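Local coordinates for protein alpha-glucosidase (Pseudoalteromonas sp. K8, PDB 5HQA) that hydrolyses alpha-glucosides as a calcium-containing, chloride-activated member of glycoside hydrolase family 97, at residues S557-G562 / D566-A571; E473-L478 / L517-V522; I600-L605 / I656-L661; D239-D244 / R482-P487. All blocks are in the same frame, centred on the assembly; numbering follows the deposited sequence.

Contact 1 of 4, residues S557-G562 / D566-A571. With MG (magnesium ion), chain F.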
loop_
_atom_site.group_PDB
_atom_site.type_symbol
_atom_site.label_atom_id
_atom_site.label_comp_id
_atom_site.label_asym_id
_atom_site.label_seq_id
_atom_site.Cartn_x
_atom_site.Cartn_y
_atom_site.Cartn_z
ATOM N N SER A 557 -13.294 -10.264 -1.151
ATOM C CA SER A 557 -12.609 -9.849 -2.371
ATOM C C SER A 557 -11.982 -11.081 -3.010
ATOM O O SER A 557 -11.514 -11.981 -2.299
ATOM C CB SER A 557 -11.506 -8.810 -2.097
ATOM O OG SER A 557 -12.036 -7.582 -1.638
ATOM N N ILE A 558 -11.979 -11.129 -4.347
ATOM C CA ILE A 558 -11.372 -12.230 -5.098
ATOM C C ILE A 558 -10.750 -11.668 -6.365
ATOM O O ILE A 558 -11.469 -11.145 -7.225
ATOM C CB ILE A 558 -12.383 -13.321 -5.501
ATOM C CG1 ILE A 558 -13.318 -13.675 -4.345
ATOM C CG2 ILE A 558 -11.633 -14.555 -6.010
ATOM C CD1 ILE A 558 -14.581 -14.393 -4.780
ATOM N N ALA A 559 -9.436 -11.810 -6.509
ATOM C CA ALA A 559 -8.809 -11.589 -7.808
ATOM C C ALA A 559 -9.104 -12.815 -8.665
ATOM O O ALA A 559 -8.615 -13.913 -8.376
ATOM C CB ALA A 559 -7.309 -11.345 -7.663
ATOM N N LEU A 560 -9.938 -12.635 -9.697
ATOM C CA LEU A 560 -10.428 -13.764 -10.484
ATOM C C LEU A 560 -9.415 -14.243 -11.510
ATOM O O LEU A 560 -9.364 -15.439 -11.813
ATOM C CB LEU A 560 -11.716 -13.380 -11.206
ATOM C CG LEU A 560 -12.903 -13.013 -10.323
ATOM C CD1 LEU A 560 -14.055 -12.517 -11.176
ATOM C CD2 LEU A 560 -13.317 -14.221 -9.517
ATOM N N ASP A 561 -8.629 -13.334 -12.070
ATOM C CA ASP A 561 -7.717 -13.666 -13.154
ATOM C C ASP A 561 -6.753 -12.498 -13.305
ATOM O O ASP A 561 -7.015 -11.397 -12.811
ATOM C CB ASP A 561 -8.487 -13.928 -14.452
ATOM C CG ASP A 561 -7.638 -14.591 -15.517
ATOM O OD1 ASP A 561 -8.132 -14.690 -16.661
ATOM O OD2 ASP A 561 -6.486 -15.006 -15.221
ATOM N N GLY A 562 -5.634 -12.746 -13.969
ATOM C CA GLY A 562 -4.679 -11.677 -14.179
ATOM C C GLY A 562 -3.306 -12.214 -14.493
ATOM O O GLY A 562 -3.026 -13.410 -14.375
ATOM N N ASP A 566 0.067 -7.149 -17.251
ATOM C CA ASP A 566 -0.837 -7.338 -18.378
ATOM C C ASP A 566 -2.283 -7.029 -18.028
ATOM O O ASP A 566 -2.908 -6.210 -18.710
ATOM C CB ASP A 566 -0.729 -8.772 -18.925
ATOM C CG ASP A 566 0.584 -9.027 -19.642
ATOM O OD1 ASP A 566 1.312 -8.046 -19.946
ATOM O OD2 ASP A 566 0.886 -10.213 -19.907
ATOM N N PHE A 567 -2.846 -7.654 -16.993
ATOM C CA PHE A 567 -4.242 -7.371 -16.655
ATOM C C PHE A 567 -4.564 -7.927 -15.279
ATOM O O PHE A 567 -3.827 -8.753 -14.737
ATOM C CB PHE A 567 -5.217 -7.957 -17.690
ATOM C CG PHE A 567 -5.376 -9.457 -17.614
ATOM C CD1 PHE A 567 -4.406 -10.306 -18.150
ATOM C CD2 PHE A 567 -6.513 -10.023 -17.035
ATOM C CE1 PHE A 567 -4.559 -11.699 -18.099
ATOM C CE2 PHE A 567 -6.677 -11.407 -16.979
ATOM C CZ PHE A 567 -5.697 -12.248 -17.510
ATOM N N ILE A 568 -5.693 -7.473 -14.729
ATOM C CA ILE A 568 -6.231 -8.040 -13.496
ATOM C C ILE A 568 -7.743 -7.844 -13.498
ATOM O O ILE A 568 -8.255 -6.847 -14.017
ATOM C CB ILE A 568 -5.586 -7.426 -12.224
ATOM C CG1 ILE A 568 -6.211 -8.048 -10.965
ATOM C CG2 ILE A 568 -5.736 -5.917 -12.219
ATOM C CD1 ILE A 568 -5.264 -8.399 -9.885
ATOM N N VAL A 569 -8.456 -8.820 -12.924
ATOM C CA VAL A 569 -9.905 -8.784 -12.742
ATOM C C VAL A 569 -10.201 -9.047 -11.273
ATOM O O VAL A 569 -9.806 -10.092 -10.737
ATOM C CB VAL A 569 -10.626 -9.824 -13.614
ATOM C CG1 VAL A 569 -12.144 -9.680 -13.456
ATOM C CG2 VAL A 569 -10.210 -9.682 -15.071
ATOM N N PHE A 570 -10.911 -8.119 -10.626
ATOM C CA PHE A 570 -11.317 -8.247 -9.230
ATOM C C PHE A 570 -12.830 -8.321 -9.147
ATOM O O PHE A 570 -13.528 -7.595 -9.858
ATOM C CB PHE A 570 -10.858 -7.046 -8.400
ATOM C CG PHE A 570 -9.722 -7.330 -7.458
ATOM C CD1 PHE A 570 -9.946 -8.004 -6.267
ATOM C CD2 PHE A 570 -8.445 -6.869 -7.737
ATOM C CE1 PHE A 570 -8.898 -8.246 -5.374
ATOM C CE2 PHE A 570 -7.398 -7.100 -6.852
ATOM C CZ PHE A 570 -7.631 -7.783 -5.671
ATOM N N ALA A 571 -13.335 -9.200 -8.281
ATOM C CA ALA A 571 -14.725 -9.175 -7.842
ATOM C C ALA A 571 -14.744 -8.993 -6.327
ATOM O O ALA A 571 -13.980 -9.653 -5.610
ATOM C CB ALA A 571 -15.456 -10.459 -8.245
HETATM MG MG MG F . 1.938 -6.092 -20.245
HETATM O O HOH W 1 2.764 -4.255 -20.501
HETATM O O HOH W 2 2.420 -6.479 -22.239
HETATM O O HOH W 3 3.814 -6.751 -19.641
#
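Gly562 lies over one face of Phe567, its CA 3.6 Å from the ring centroid in a CH-pi contact, while Asp561 OD1 sits in the ring plane at the edge, 3.6 Å from Phe567 CZ, the carboxylate turned 87° to the ring. Phe567 takes the crowded position, with CG between the backbone N and the carbonyl carbon (chi1 74°), and this swings the ring back across to the glycine. Gly562 suits its place because a side chain there would strike Phe567 O, and the backbone angles there would also jam a CB against the preceding carbonyl. Over one face of Phe570 stands Ala559, CB 4.2 Å from the centroid, small enough to fit against the ring; Arg572 also meets Phe570 in a cation-pi contact.

The backbones are joined by a hydrogen bond from Ala571 N to Ile558 O (2.9 Å) and another from Ile558 N to Ala571 O (2.8 Å). Beyond them the register slips by one residue. Leu560 N donates to Val569 O (2.8 Å), yet it is Asp561 O that accepts from Val569 N (3.0 Å), leaving the buried Asp561 N without a partner. Leu560 CD1 packs on Ala571 and Val569, a branched chain between two compact ones.

At the turn end, Asp566 OD1 binds magnesium at 2.1 Å together with three waters, Gly565 O and Asp592 OD2. This is an antiparallel beta hairpin interrupted by a beta bulge, at the border of the C-terminal sheet, with a metal site at its turn.

Contact 2 of 4, residues E473-L478 / L517-V522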
loop_
_atom_site.group_PDB
_atom_site.type_symbol
_atom_site.label_atom_id
_atom_site.label_comp_id
_atom_site.label_asym_id
_atom_site.label_seq_id
_atom_site.Cartn_x
_atom_site.Cartn_y
_atom_site.Cartn_z
ATOM N N GLU A 473 0.582 0.068 -18.679
ATOM C CA GLU A 473 0.740 -1.144 -17.869
ATOM C C GLU A 473 0.787 -0.873 -16.364
ATOM O O GLU A 473 0.831 -1.828 -15.573
ATOM C CB GLU A 473 2.017 -1.887 -18.283
ATOM C CG GLU A 473 3.286 -1.165 -17.842
ATOM C CD GLU A 473 4.559 -1.872 -18.285
ATOM O OE1 GLU A 473 4.475 -2.900 -19.002
ATOM O OE2 GLU A 473 5.649 -1.386 -17.915
ATOM N N HIS A 474 0.775 0.395 -15.948
ATOM C CA HIS A 474 1.091 0.724 -14.558
ATOM C C HIS A 474 0.131 0.051 -13.571
ATOM O O HIS A 474 0.567 -0.526 -12.566
ATOM C CB HIS A 474 1.082 2.243 -14.371
ATOM C CG HIS A 474 1.577 2.685 -13.028
ATOM N ND1 HIS A 474 2.827 2.345 -12.544
ATOM C CD2 HIS A 474 0.987 3.430 -12.063
ATOM C CE1 HIS A 474 2.983 2.865 -11.339
ATOM N NE2 HIS A 474 1.883 3.532 -11.026
ATOM N N ILE A 475 -1.186 0.137 -13.814
ATOM C CA ILE A 475 -2.126 -0.449 -12.857
ATOM C C ILE A 475 -1.900 -1.954 -12.741
ATOM O O ILE A 475 -1.894 -2.514 -11.635
ATOM C CB ILE A 475 -3.587 -0.137 -13.241
ATOM C CG1 ILE A 475 -3.803 1.376 -13.405
ATOM C CG2 ILE A 475 -4.538 -0.729 -12.192
ATOM C CD1 ILE A 475 -3.415 2.193 -12.174
ATOM N N SER A 476 -1.712 -2.637 -13.875
ATOM C CA SER A 476 -1.515 -4.079 -13.821
ATOM C C SER A 476 -0.157 -4.452 -13.242
ATOM O O SER A 476 0.053 -5.623 -12.910
ATOM C CB SER A 476 -1.697 -4.685 -15.215
ATOM O OG SER A 476 -0.664 -4.253 -16.085
ATOM N N MET A 477 0.769 -3.494 -13.123
ATOM C CA MET A 477 1.971 -3.711 -12.320
ATOM C C MET A 477 1.671 -3.539 -10.835
ATOM O O MET A 477 1.994 -4.412 -10.022
ATOM C CB MET A 477 3.074 -2.738 -12.742
ATOM C CG MET A 477 3.623 -2.982 -14.128
ATOM S SD MET A 477 4.559 -4.530 -14.202
ATOM C CE MET A 477 5.190 -4.423 -15.889
ATOM N N LEU A 478 1.052 -2.409 -10.470
ATOM C CA LEU A 478 0.729 -2.143 -9.069
ATOM C C LEU A 478 -0.004 -3.309 -8.431
ATOM O O LEU A 478 0.278 -3.679 -7.283
ATOM C CB LEU A 478 -0.135 -0.880 -8.948
ATOM C CG LEU A 478 0.525 0.472 -9.244
ATOM C CD1 LEU A 478 -0.528 1.590 -9.149
ATOM C CD2 LEU A 478 1.690 0.741 -8.294
ATOM N N LEU A 517 -13.023 4.164 -14.120
ATOM C CA LEU A 517 -14.068 3.617 -13.256
ATOM C C LEU A 517 -13.631 2.297 -12.629
ATOM O O LEU A 517 -13.880 2.047 -11.441
ATOM C CB LEU A 517 -15.353 3.419 -14.055
ATOM C CG LEU A 517 -15.946 4.671 -14.690
ATOM C CD1 LEU A 517 -17.179 4.308 -15.496
ATOM C CD2 LEU A 517 -16.284 5.688 -13.613
ATOM N N ALA A 518 -12.979 1.442 -13.418
ATOM C CA ALA A 518 -12.550 0.140 -12.922
ATOM C C ALA A 518 -11.614 0.259 -11.723
ATOM O O ALA A 518 -11.572 -0.647 -10.878
ATOM C CB ALA A 518 -11.870 -0.634 -14.050
ATOM N N LEU A 519 -10.857 1.361 -11.626
ATOM C CA LEU A 519 -9.897 1.508 -10.530
ATOM C C LEU A 519 -10.559 1.392 -9.164
ATOM O O LEU A 519 -9.911 0.980 -8.197
ATOM C CB LEU A 519 -9.182 2.851 -10.627
ATOM C CG LEU A 519 -8.327 3.082 -11.868
ATOM C CD1 LEU A 519 -7.647 4.448 -11.792
ATOM C CD2 LEU A 519 -7.305 1.962 -12.026
ATOM N N TYR A 520 -11.835 1.773 -9.050
ATOM C CA TYR A 520 -12.492 1.754 -7.749
ATOM C C TYR A 520 -12.684 0.342 -7.225
ATOM O O TYR A 520 -12.904 0.162 -6.021
ATOM C CB TYR A 520 -13.842 2.492 -7.825
ATOM C CG TYR A 520 -13.637 3.986 -7.931
ATOM C CD1 TYR A 520 -13.545 4.774 -6.793
ATOM C CD2 TYR A 520 -13.475 4.594 -9.164
ATOM C CE1 TYR A 520 -13.322 6.133 -6.879
ATOM C CE2 TYR A 520 -13.246 5.957 -9.262
ATOM C CZ TYR A 520 -13.172 6.721 -8.116
ATOM O OH TYR A 520 -12.939 8.072 -8.212
ATOM N N VAL A 521 -12.627 -0.663 -8.094
ATOM C CA VAL A 521 -12.690 -2.042 -7.654
ATOM C C VAL A 521 -11.336 -2.734 -7.757
ATOM O O VAL A 521 -11.060 -3.645 -6.971
ATOM C CB VAL A 521 -13.769 -2.826 -8.434
ATOM C CG1 VAL A 521 -14.033 -4.188 -7.771
ATOM C CG2 VAL A 521 -15.055 -2.011 -8.513
ATOM N N VAL A 522 -10.466 -2.305 -8.673
ATOM C CA VAL A 522 -9.180 -2.976 -8.829
ATOM C C VAL A 522 -8.216 -2.599 -7.709
ATOM O O VAL A 522 -7.503 -3.461 -7.183
ATOM C CB VAL A 522 -8.589 -2.668 -10.218
ATOM C CG1 VAL A 522 -7.135 -3.121 -10.284
ATOM C CG2 VAL A 522 -9.408 -3.357 -11.295
#
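Ile475 holds CG1 beside its backbone N (chi1 -55°) and CG2 anti to it, which sets CG1, CG2 and CD1 against Leu519 and CG2 also against Val522. Leu519 has an extended chain, CD1 anti to its CA (chi2 -178°), so that the other methyl, CD2, is the one turned to the isoleucine. It stands 3.8 Å from Ile475 CG1 and 3.9 Å from Ile475 CG2, the two side chains crossing at about a right angle. Val522, three residues further on, sends CG1 to Ile475 CG2 at 4.0 Å.

Isoleucine suits the place because CG1 and CD1 lie on Leu519 while the CG2 branch reaches both Leu519 and Val522. Phe490 packs on both Ile475 and Leu519, and Val590 of the C-terminal sheet also reaches Ile475. An alanine at Ile475 would remove both branches and is likely to leave a gap in front of Leu519 CD2 and Val522 CG1.

On the far side of its helix Ser476 points away, its OG donating to Glu473 O (2.9 Å), which also accepts from Met477 N. The polar group is thus turned back onto the backbone three residues earlier. Both helices belong to the TIM-barrel-clan part of the enzyme. Between them there is no hydrogen bond, only buried methyl and methylene groups, so the contact rests on dispersion and the exclusion of water.

Contact 3 of 4, residues I600-L605 / I656-L661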
loop_
_atom_site.group_PDB
_atom_site.type_symbol
_atom_site.label_atom_id
_atom_site.label_comp_id
_atom_site.label_asym_id
_atom_site.label_seq_id
_atom_site.Cartn_x
_atom_site.Cartn_y
_atom_site.Cartn_z
ATOM N N ILE A 600 -14.975 -14.544 -18.169
ATOM C CA ILE A 600 -15.174 -14.529 -16.726
ATOM C C ILE A 600 -16.433 -15.321 -16.393
ATOM O O ILE A 600 -17.498 -15.078 -16.970
ATOM C CB ILE A 600 -15.283 -13.082 -16.199
ATOM C CG1 ILE A 600 -13.918 -12.395 -16.272
ATOM C CG2 ILE A 600 -15.827 -13.048 -14.780
ATOM C CD1 ILE A 600 -12.846 -13.090 -15.464
ATOM N N SER A 601 -16.314 -16.267 -15.469
ATOM C CA SER A 601 -17.494 -16.890 -14.889
ATOM C C SER A 601 -18.066 -15.992 -13.801
ATOM O O SER A 601 -17.327 -15.403 -13.007
ATOM C CB SER A 601 -17.153 -18.257 -14.296
ATOM O OG SER A 601 -18.243 -18.735 -13.527
ATOM N N LEU A 602 -19.393 -15.887 -13.760
ATOM C CA LEU A 602 -20.054 -15.134 -12.703
ATOM C C LEU A 602 -20.388 -16.001 -11.499
ATOM O O LEU A 602 -21.251 -15.624 -10.698
ATOM C CB LEU A 602 -21.323 -14.459 -13.239
ATOM C CG LEU A 602 -21.097 -13.428 -14.353
ATOM C CD1 LEU A 602 -22.407 -12.736 -14.728
ATOM C CD2 LEU A 602 -20.039 -12.400 -13.953
ATOM N N ASP A 603 -19.719 -17.146 -11.339
ATOM C CA ASP A 603 -20.124 -18.027 -10.249
ATOM C C ASP A 603 -19.695 -17.522 -8.871
ATOM O O ASP A 603 -20.005 -18.181 -7.873
ATOM C CB ASP A 603 -19.621 -19.458 -10.491
ATOM C CG ASP A 603 -18.100 -19.573 -10.542
ATOM O OD1 ASP A 603 -17.374 -18.642 -10.134
ATOM O OD2 ASP A 603 -17.624 -20.636 -10.992
ATOM N N PHE A 604 -19.019 -16.372 -8.773
ATOM C CA PHE A 604 -18.841 -15.754 -7.464
ATOM C C PHE A 604 -20.145 -15.192 -6.911
ATOM O O PHE A 604 -20.262 -15.012 -5.694
ATOM C CB PHE A 604 -17.775 -14.649 -7.521
ATOM C CG PHE A 604 -18.050 -13.585 -8.544
ATOM C CD1 PHE A 604 -18.842 -12.488 -8.231
ATOM C CD2 PHE A 604 -17.502 -13.672 -9.821
ATOM C CE1 PHE A 604 -19.097 -11.496 -9.177
ATOM C CE2 PHE A 604 -17.755 -12.686 -10.774
ATOM C CZ PHE A 604 -18.550 -11.591 -10.448
ATOM N N LEU A 605 -21.129 -14.919 -7.767
ATOM C CA LEU A 605 -22.396 -14.385 -7.293
ATOM C C LEU A 605 -23.093 -15.395 -6.386
ATOM O O LEU A 605 -22.974 -16.609 -6.567
ATOM C CB LEU A 605 -23.303 -14.036 -8.474
ATOM C CG LEU A 605 -22.804 -12.933 -9.401
ATOM C CD1 LEU A 605 -23.749 -12.788 -10.595
ATOM C CD2 LEU A 605 -22.689 -11.637 -8.629
ATOM N N ILE A 656 -18.368 -2.960 -13.087
ATOM C CA ILE A 656 -19.711 -3.527 -13.037
ATOM C C ILE A 656 -20.251 -3.442 -11.622
ATOM O O ILE A 656 -19.561 -3.808 -10.665
ATOM C CB ILE A 656 -19.739 -4.991 -13.508
ATOM C CG1 ILE A 656 -19.108 -5.121 -14.890
ATOM C CG2 ILE A 656 -21.185 -5.519 -13.509
ATOM C CD1 ILE A 656 -19.081 -6.534 -15.381
ATOM N N ARG A 657 -21.491 -2.986 -11.492
ATOM C CA ARG A 657 -22.260 -3.155 -10.268
ATOM C C ARG A 657 -23.253 -4.291 -10.485
ATOM O O ARG A 657 -24.078 -4.228 -11.400
ATOM C CB ARG A 657 -22.999 -1.871 -9.884
ATOM C CG ARG A 657 -23.953 -2.083 -8.729
ATOM C CD ARG A 657 -24.717 -0.831 -8.360
ATOM N NE ARG A 657 -25.620 -1.137 -7.251
ATOM C CZ ARG A 657 -26.557 -0.312 -6.796
ATOM N NH1 ARG A 657 -26.723 0.879 -7.358
ATOM N NH2 ARG A 657 -27.330 -0.683 -5.781
ATOM N N PHE A 658 -23.157 -5.338 -9.669
ATOM C CA PHE A 658 -24.131 -6.426 -9.682
ATOM C C PHE A 658 -25.145 -6.116 -8.592
ATOM O O PHE A 658 -24.913 -6.398 -7.413
ATOM C CB PHE A 658 -23.459 -7.775 -9.456
ATOM C CG PHE A 658 -22.520 -8.167 -10.549
ATOM C CD1 PHE A 658 -22.998 -8.788 -11.695
ATOM C CD2 PHE A 658 -21.161 -7.914 -10.436
ATOM C CE1 PHE A 658 -22.132 -9.154 -12.713
ATOM C CE2 PHE A 658 -20.284 -8.272 -11.451
ATOM C CZ PHE A 658 -20.771 -8.893 -12.591
ATOM N N LYS A 659 -26.265 -5.519 -8.985
ATOM C CA LYS A 659 -27.272 -5.094 -8.021
ATOM C C LYS A 659 -28.167 -6.280 -7.683
ATOM O O LYS A 659 -28.883 -6.789 -8.551
ATOM C CB LYS A 659 -28.077 -3.932 -8.588
ATOM C CG LYS A 659 -29.185 -3.443 -7.694
ATOM C CD LYS A 659 -29.988 -2.388 -8.446
ATOM C CE LYS A 659 -30.847 -1.574 -7.509
ATOM N NZ LYS A 659 -31.517 -0.474 -8.255
ATOM N N ALA A 660 -28.124 -6.726 -6.425
ATOM C CA ALA A 660 -29.011 -7.798 -5.985
ATOM C C ALA A 660 -30.451 -7.334 -6.092
ATOM O O ALA A 660 -30.779 -6.212 -5.700
ATOM C CB ALA A 660 -28.695 -8.204 -4.546
ATOM N N LEU A 661 -31.308 -8.194 -6.634
ATOM C CA LEU A 661 -32.727 -7.888 -6.797
ATOM C C LEU A 661 -33.530 -8.518 -5.667
ATOM O O LEU A 661 -33.316 -9.687 -5.330
ATOM C CB LEU A 661 -33.237 -8.371 -8.156
ATOM C CG LEU A 661 -32.509 -7.698 -9.318
ATOM C CD1 LEU A 661 -33.036 -8.193 -10.644
ATOM C CD2 LEU A 661 -32.642 -6.187 -9.230
#
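The ring of Phe658 is the bump, and the hollow that takes it is formed by Leu602, Phe604 and Leu605. Leu602 CD2 touches the far end of the ring, 3.8 Å from Phe658 CZ, and Leu605 CD2 meets its near end at 4.0 Å from Phe658 CG. Between them Phe604 comes in with its edge: Phe604 CZ lies 3.9 Å from Phe658 CE2, an offset edge-to-face pair with centroids 5.7 Å apart and planes at 78°. With CG between its backbone N and carbonyl carbon (chi1 56°), Phe604 carries its ring back to the strand.

The hollow owes its shape to a type I beta turn from Leu602 to Leu605, closed by Leu605 N to Leu602 O (3.0 Å). An ST turn overlaps its start, with Ser601 OG accepting from Asp603 N. The turn follows strand 596-601 of a two-stranded sheet, while Phe658 stands on strand 653-660 of the six-stranded antiparallel sheet of the C-terminal, all-beta region, so the ring packs against the turn that follows the two-stranded sheet. A leucine in place of Phe658 would probably be too short to fill the hollow, leaving the edge of Phe604 without an aromatic face.

Ile656, two residues earlier on the same strand, lays CG2 over the face of the Phe658 ring opposite the three residues of 602-605. Val638 and Phe611 add further apolar walls around the same ring, and Trp585 packs on Phe658, Phe604 and Leu605 alike.

Contact 4 of 4, residues D239-D244 / R482-P487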
loop_
_atom_site.group_PDB
_atom_site.type_symbol
_atom_site.label_atom_id
_atom_site.label_comp_id
_atom_site.label_asym_id
_atom_site.label_seq_id
_atom_site.Cartn_x
_atom_site.Cartn_y
_atom_site.Cartn_z
ATOM N N ASP A 239 -2.791 -15.854 -7.053
ATOM C CA ASP A 239 -2.610 -16.481 -5.746
ATOM C C ASP A 239 -1.805 -15.589 -4.812
ATOM O O ASP A 239 -1.968 -15.669 -3.591
ATOM C CB ASP A 239 -1.929 -17.843 -5.881
ATOM C CG ASP A 239 -2.790 -18.857 -6.613
ATOM O OD1 ASP A 239 -4.033 -18.703 -6.623
ATOM O OD2 ASP A 239 -2.220 -19.815 -7.176
ATOM N N LEU A 240 -0.930 -14.741 -5.362
ATOM C CA LEU A 240 -0.269 -13.737 -4.534
ATOM C C LEU A 240 -1.278 -12.731 -4.008
ATOM O O LEU A 240 -1.231 -12.341 -2.835
ATOM C CB LEU A 240 0.807 -13.003 -5.340
ATOM C CG LEU A 240 1.911 -13.815 -6.017
ATOM C CD1 LEU A 240 2.868 -12.876 -6.744
ATOM C CD2 LEU A 240 2.640 -14.640 -4.995
ATOM N N VAL A 241 -2.185 -12.288 -4.875
ATOM C CA VAL A 241 -3.131 -11.242 -4.509
ATOM C C VAL A 241 -4.079 -11.726 -3.413
ATOM O O VAL A 241 -4.337 -11.011 -2.436
ATOM C CB VAL A 241 -3.894 -10.776 -5.763
ATOM C CG1 VAL A 241 -5.009 -9.841 -5.378
ATOM C CG2 VAL A 241 -2.934 -10.107 -6.754
ATOM N N ASN A 242 -4.596 -12.946 -3.544
ATOM C CA ASN A 242 -5.659 -13.435 -2.667
ATOM C C ASN A 242 -5.163 -13.932 -1.305
ATOM O O ASN A 242 -5.932 -14.557 -0.578
ATOM C CB ASN A 242 -6.442 -14.537 -3.383
ATOM C CG ASN A 242 -7.236 -13.993 -4.543
ATOM O OD1 ASN A 242 -7.763 -12.879 -4.466
ATOM N ND2 ASN A 242 -7.317 -14.755 -5.629
ATOM N N SER A 243 -3.932 -13.646 -0.925
ATOM C CA SER A 243 -3.411 -14.090 0.360
ATOM C C SER A 243 -3.617 -13.021 1.437
ATOM O O SER A 243 -3.558 -11.820 1.163
ATOM C CB SER A 243 -1.923 -14.423 0.230
ATOM O OG SER A 243 -1.361 -14.709 1.497
ATOM N N ASP A 244 -3.867 -13.474 2.673
ATOM C CA ASP A 244 -3.942 -12.605 3.844
ATOM C C ASP A 244 -2.684 -12.672 4.710
ATOM O O ASP A 244 -2.726 -12.296 5.887
ATOM C CB ASP A 244 -5.155 -12.973 4.700
ATOM C CG ASP A 244 -6.472 -12.666 4.014
ATOM O OD1 ASP A 244 -6.694 -11.500 3.619
ATOM O OD2 ASP A 244 -7.295 -13.598 3.877
ATOM N N ARG A 482 3.050 -3.334 -5.512
ATOM C CA ARG A 482 2.659 -2.403 -4.454
ATOM C C ARG A 482 1.384 -2.839 -3.730
ATOM O O ARG A 482 1.301 -2.751 -2.499
ATOM C CB ARG A 482 2.482 -1.004 -5.054
ATOM C CG ARG A 482 1.708 -0.035 -4.174
ATOM C CD ARG A 482 2.466 0.333 -2.892
ATOM N NE ARG A 482 1.673 1.279 -2.104
ATOM C CZ ARG A 482 0.640 0.935 -1.338
ATOM N NH1 ARG A 482 -0.037 1.869 -0.677
ATOM N NH2 ARG A 482 0.289 -0.343 -1.225
ATOM N N MET A 483 0.374 -3.312 -4.471
ATOM C CA MET A 483 -0.901 -3.616 -3.822
ATOM C C MET A 483 -0.834 -4.873 -2.959
ATOM O O MET A 483 -1.731 -5.085 -2.133
ATOM C CB MET A 483 -2.025 -3.746 -4.854
ATOM C CG MET A 483 -2.299 -2.462 -5.642
ATOM S SD MET A 483 -2.442 -0.954 -4.640
ATOM C CE MET A 483 -3.949 -1.287 -3.730
ATOM N N LEU A 484 0.200 -5.709 -3.117
ATOM C CA LEU A 484 0.383 -6.815 -2.180
ATOM C C LEU A 484 0.696 -6.323 -0.769
ATOM O O LEU A 484 0.479 -7.062 0.200
ATOM C CB LEU A 484 1.494 -7.748 -2.664
ATOM C CG LEU A 484 1.336 -8.363 -4.061
ATOM C CD1 LEU A 484 2.470 -9.354 -4.312
ATOM C CD2 LEU A 484 -0.021 -9.045 -4.233
ATOM N N ALA A 485 1.203 -5.096 -0.630
ATOM C CA ALA A 485 1.532 -4.572 0.690
ATOM C C ALA A 485 0.300 -4.125 1.463
ATOM O O ALA A 485 0.306 -4.183 2.695
ATOM C CB ALA A 485 2.522 -3.409 0.569
ATOM N N GLY A 486 -0.757 -3.687 0.775
ATOM C CA GLY A 486 -1.943 -3.169 1.431
ATOM C C GLY A 486 -2.580 -2.036 0.640
ATOM O O GLY A 486 -2.188 -1.757 -0.501
ATOM N N PRO A 487 -3.563 -1.349 1.237
ATOM C CA PRO A 487 -4.341 -0.351 0.477
ATOM C C PRO A 487 -3.493 0.813 -0.026
ATOM O O PRO A 487 -2.473 1.176 0.564
ATOM C CB PRO A 487 -5.397 0.128 1.485
ATOM C CG PRO A 487 -4.886 -0.302 2.845
ATOM C CD PRO A 487 -4.104 -1.566 2.592
#
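Leu484 pushes its two methyls against the last turn of helix 237-241, and the close packing is gathered at one of them. CD2 lies 3.8 Å from Leu240 O and equally 3.8 Å from Val241 CA, with Val241 CG2 only slightly further, at 4.0 Å. The other methyl, CD1, rests on Leu240 CB at 4.1 Å. With CD1 anti to CA (chi2 -175°), CD1 extends to Leu240 CB while CD2 branches off toward Leu240 O and Val241 CA. A leucine suits this place: its forked end spans two consecutive residues, and Val241, shorter and beta-branched, meets it at about a right angle.

Around this patch the contact is looser. Leu240 is buried and packs on Thr173 and His181, but Val241 and Leu484 are both partly exposed, as is Met483, whose side chain leads away from the helix. Past Val241 the chain leaves the helix at Asn242 and turns polar, where Asp244 forms a salt bridge with Arg73.

Behind Leu484, Arg482 closes back on the end of its own segment, 482-487. Its NH1 donates almost straight to Pro487 O (2.8 Å, 166°), with the acceptor in the guanidinium plane, and its NH2 donates to Gly486 O (2.9 Å). Gly486 has backbone angles that call for glycine. Arg482 NH1 also bonds to the backbone O of Glu455, a calcium ligand. Across the two segments there is no hydrogen bond, so one leucine's methyls, lying partly against backbone, make an apolar joint between the N-terminal region and the TIM-barrel-clan region.

Contact 1 is the meeting point of the other three. Its centre lies about 10 Å from that of contact 2, and Ile568 CG2 packs on Val522 CG1 at 3.7 Å. About 12 Å from contact 1 lies the centre of contact 4, where Asn242 OD1 takes a probable hydrogen bond from Ala559 N (2.8 Å). Contact 3, centred about 14 Å away, reaches contact 1 through Phe604 CE2 and Leu560 CD1, 3.7 Å apart. Contacts 2 and 4 are linked by a probable hydrogen bond between Met483 N and Leu478 O (2.8 Å). Magnesium marks contact 1, while contact 4 is the one tied to a ligand of the calcium in the glycan pocket.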